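Local coordinates for protein orotidine 5'-phosphate decarboxylase (Pyrococcus horikoshii, PDB 2CZD) that probably catalyses the decarboxylation of orotidine 5'-monophosphate to UMP, the last step of de novo UMP biosynthesis, as a homodimeric TIM barrel, at residues Glu144-Arg152 and Asp173-Tyr181. Residues are numbered along the deposited sequence; the frame is centred on the assembly and turned at random.
Sequences ERIGYIRDR and DAVKAGADY
Ile146 reaches from helix 144-150 into the C-terminal turn of helix 170-177. From CB its two branches part: chi1 of -66° sets CG1 beside the backbone N and CG2 anti to it, over the turn, where CG2 lies 3.6 Å from Gly178 C and also close to Ala179 N, with Ala177 CB at its flank. CG1 carries the longer branch onward, and its tip CD1 meets Ala174 CB at 3.7 Å and, more loosely, Ala179 CB. With an alanine here both branches would be gone, which is likely to cost Ala174 and Ala179 their contact with CD1 and uncover the Gly178-Ala179 turn. Gly178, at positive phi (142°), closes a Schellman motif, and a side chain on it would crowd Ile146 CG2 and Arg150 CB. Beyond it, one water accepts from Arg150 NH1 (2.8 Å) and donates to Gly178 O (2.6 Å) and Asp180 OD1 (2.7 Å), linking charges too far apart for a salt bridge. Arg150 NH2 and NH1 also hydrogen-bond Leu153 O and Ile157 O respectively, while Asp180 OD1 accepts from Ile159 N. The axes of 144-150 and 173-177 approach to 9.0 Å and cross at -17°, as successive outer helices of the TIM barrel flanking strand 158-161, whose Ala161 touches both Ile146 and Ala179.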
# COMPACT_ATOMS: atom_id res chain seq x y z
N GLU B 144 21.05 4.86 -17.00
CA GLU B 144 22.00 4.27 -16.08
C GLU B 144 21.41 3.32 -15.05
O GLU B 144 22.00 2.29 -14.78
CB GLU B 144 22.81 5.36 -15.36
CG GLU B 144 23.60 4.84 -14.15
CD GLU B 144 24.49 5.89 -13.49
OE1 GLU B 144 24.05 7.06 -13.36
OE2 GLU B 144 25.62 5.54 -13.09
N ARG B 145 20.24 3.65 -14.49
CA ARG B 145 19.63 2.79 -13.47
C ARG B 145 19.17 1.43 -13.97
O ARG B 145 19.16 0.46 -13.22
CB ARG B 145 18.46 3.49 -12.78
CG ARG B 145 18.79 4.86 -12.22
CD ARG B 145 20.03 4.82 -11.35
NE ARG B 145 19.89 3.91 -10.22
CZ ARG B 145 20.90 3.53 -9.43
NH1 ARG B 145 22.12 3.99 -9.65
NH2 ARG B 145 20.69 2.70 -8.43
N ILE B 146 18.76 1.35 -15.23
CA ILE B 146 18.34 0.06 -15.77
C ILE B 146 19.56 -0.87 -15.78
O ILE B 146 19.49 -2.00 -15.29
CB ILE B 146 17.78 0.20 -17.21
CG1 ILE B 146 16.47 1.00 -17.19
CG2 ILE B 146 17.55 -1.19 -17.80
CD1 ILE B 146 15.91 1.30 -18.59
N GLY B 147 20.67 -0.37 -16.32
CA GLY B 147 21.88 -1.17 -16.35
C GLY B 147 22.43 -1.46 -14.96
O GLY B 147 22.89 -2.57 -14.69
N TYR B 148 22.36 -0.46 -14.08
CA TYR B 148 22.88 -0.61 -12.72
C TYR B 148 22.18 -1.78 -12.05
O TYR B 148 22.81 -2.62 -11.41
CB TYR B 148 22.61 0.66 -11.91
CG TYR B 148 23.13 0.58 -10.49
CD1 TYR B 148 24.39 1.05 -10.17
CD2 TYR B 148 22.36 0.01 -9.49
CE1 TYR B 148 24.88 0.97 -8.86
CE2 TYR B 148 22.85 -0.09 -8.17
CZ TYR B 148 24.11 0.40 -7.88
OH TYR B 148 24.59 0.34 -6.58
N ILE B 149 20.87 -1.82 -12.20
CA ILE B 149 20.10 -2.89 -11.58
C ILE B 149 20.37 -4.22 -12.28
O ILE B 149 20.56 -5.25 -11.63
CB ILE B 149 18.58 -2.53 -11.58
CG1 ILE B 149 18.37 -1.36 -10.60
CG2 ILE B 149 17.72 -3.77 -11.27
CD1 ILE B 149 16.97 -0.76 -10.61
N ARG B 150 20.38 -4.20 -13.61
CA ARG B 150 20.62 -5.41 -14.37
C ARG B 150 21.96 -6.07 -14.00
O ARG B 150 22.05 -7.30 -13.93
CB ARG B 150 20.58 -5.07 -15.88
CG ARG B 150 20.77 -6.26 -16.81
CD ARG B 150 19.58 -7.24 -16.76
NE ARG B 150 19.64 -8.19 -15.66
CZ ARG B 150 18.60 -8.92 -15.24
NH1 ARG B 150 17.40 -8.78 -15.81
NH2 ARG B 150 18.77 -9.80 -14.26
N ASP B 151 22.98 -5.25 -13.75
CA ASP B 151 24.30 -5.79 -13.42
C ASP B 151 24.35 -6.46 -12.05
O ASP B 151 25.28 -7.21 -11.77
CB ASP B 151 25.36 -4.68 -13.44
CG ASP B 151 25.61 -4.11 -14.82
OD1 ASP B 151 25.26 -4.77 -15.82
OD2 ASP B 151 26.17 -2.99 -14.90
N ARG B 152 23.35 -6.19 -11.20
CA ARG B 152 23.33 -6.77 -9.86
C ARG B 152 22.25 -7.81 -9.66
O ARG B 152 22.28 -8.58 -8.70
CB ARG B 152 23.14 -5.64 -8.84
CG ARG B 152 24.35 -4.73 -8.78
CD ARG B 152 24.07 -3.39 -8.13
NE ARG B 152 25.32 -2.66 -8.03
CZ ARG B 152 25.99 -2.13 -9.06
NH1 ARG B 152 27.14 -1.50 -8.85
NH2 ARG B 152 25.50 -2.20 -10.30
N ASP B 173 16.65 2.01 -26.57
CA ASP B 173 17.84 2.04 -25.73
C ASP B 173 17.56 1.45 -24.34
O ASP B 173 18.42 0.79 -23.78
CB ASP B 173 18.36 3.47 -25.62
CG ASP B 173 19.07 3.93 -26.90
OD1 ASP B 173 19.49 5.10 -26.95
OD2 ASP B 173 19.21 3.11 -27.85
N ALA B 174 16.37 1.69 -23.81
CA ALA B 174 16.04 1.14 -22.49
C ALA B 174 16.04 -0.38 -22.54
O ALA B 174 16.53 -1.05 -21.62
CB ALA B 174 14.67 1.64 -22.03
N VAL B 175 15.48 -0.93 -23.61
CA VAL B 175 15.43 -2.38 -23.78
C VAL B 175 16.86 -2.90 -23.94
O VAL B 175 17.23 -3.90 -23.31
CB VAL B 175 14.55 -2.76 -24.99
CG1 VAL B 175 14.79 -4.18 -25.42
CG2 VAL B 175 13.07 -2.54 -24.63
N LYS B 176 17.67 -2.21 -24.73
CA LYS B 176 19.05 -2.66 -24.94
C LYS B 176 19.88 -2.62 -23.65
O LYS B 176 20.82 -3.41 -23.48
CB LYS B 176 19.73 -1.82 -26.04
CG LYS B 176 19.25 -2.15 -27.45
CD LYS B 176 19.94 -1.24 -28.46
CE LYS B 176 19.60 -1.62 -29.90
NZ LYS B 176 20.35 -0.79 -30.89
N ALA B 177 19.51 -1.74 -22.73
CA ALA B 177 20.21 -1.59 -21.47
C ALA B 177 19.80 -2.64 -20.42
O ALA B 177 20.51 -2.81 -19.42
CB ALA B 177 19.97 -0.20 -20.91
N GLY B 178 18.66 -3.29 -20.64
CA GLY B 178 18.24 -4.30 -19.68
C GLY B 178 16.75 -4.36 -19.39
O GLY B 178 16.30 -5.20 -18.60
N ALA B 179 15.97 -3.48 -20.01
CA ALA B 179 14.54 -3.52 -19.75
C ALA B 179 13.83 -4.60 -20.56
O ALA B 179 13.88 -4.59 -21.80
CB ALA B 179 13.90 -2.15 -20.07
N ASP B 180 13.17 -5.53 -19.88
CA ASP B 180 12.37 -6.53 -20.59
C ASP B 180 11.04 -5.94 -21.04
O ASP B 180 10.48 -6.36 -22.05
CB ASP B 180 12.10 -7.74 -19.70
CG ASP B 180 13.37 -8.47 -19.36
OD1 ASP B 180 13.90 -8.26 -18.25
OD2 ASP B 180 13.85 -9.24 -20.23
N TYR B 181 10.52 -4.99 -20.25
CA TYR B 181 9.27 -4.30 -20.52
C TYR B 181 9.45 -2.82 -20.27
O TYR B 181 10.22 -2.41 -19.38
CB TYR B 181 8.16 -4.77 -19.57
CG TYR B 181 7.84 -6.23 -19.66
CD1 TYR B 181 6.86 -6.70 -20.53
CD2 TYR B 181 8.54 -7.16 -18.88
CE1 TYR B 181 6.57 -8.07 -20.63
CE2 TYR B 181 8.28 -8.52 -18.97
CZ TYR B 181 7.30 -8.96 -19.85
OH TYR B 181 7.04 -10.31 -19.94
O HOH W 1 16.58 -7.75 -18.32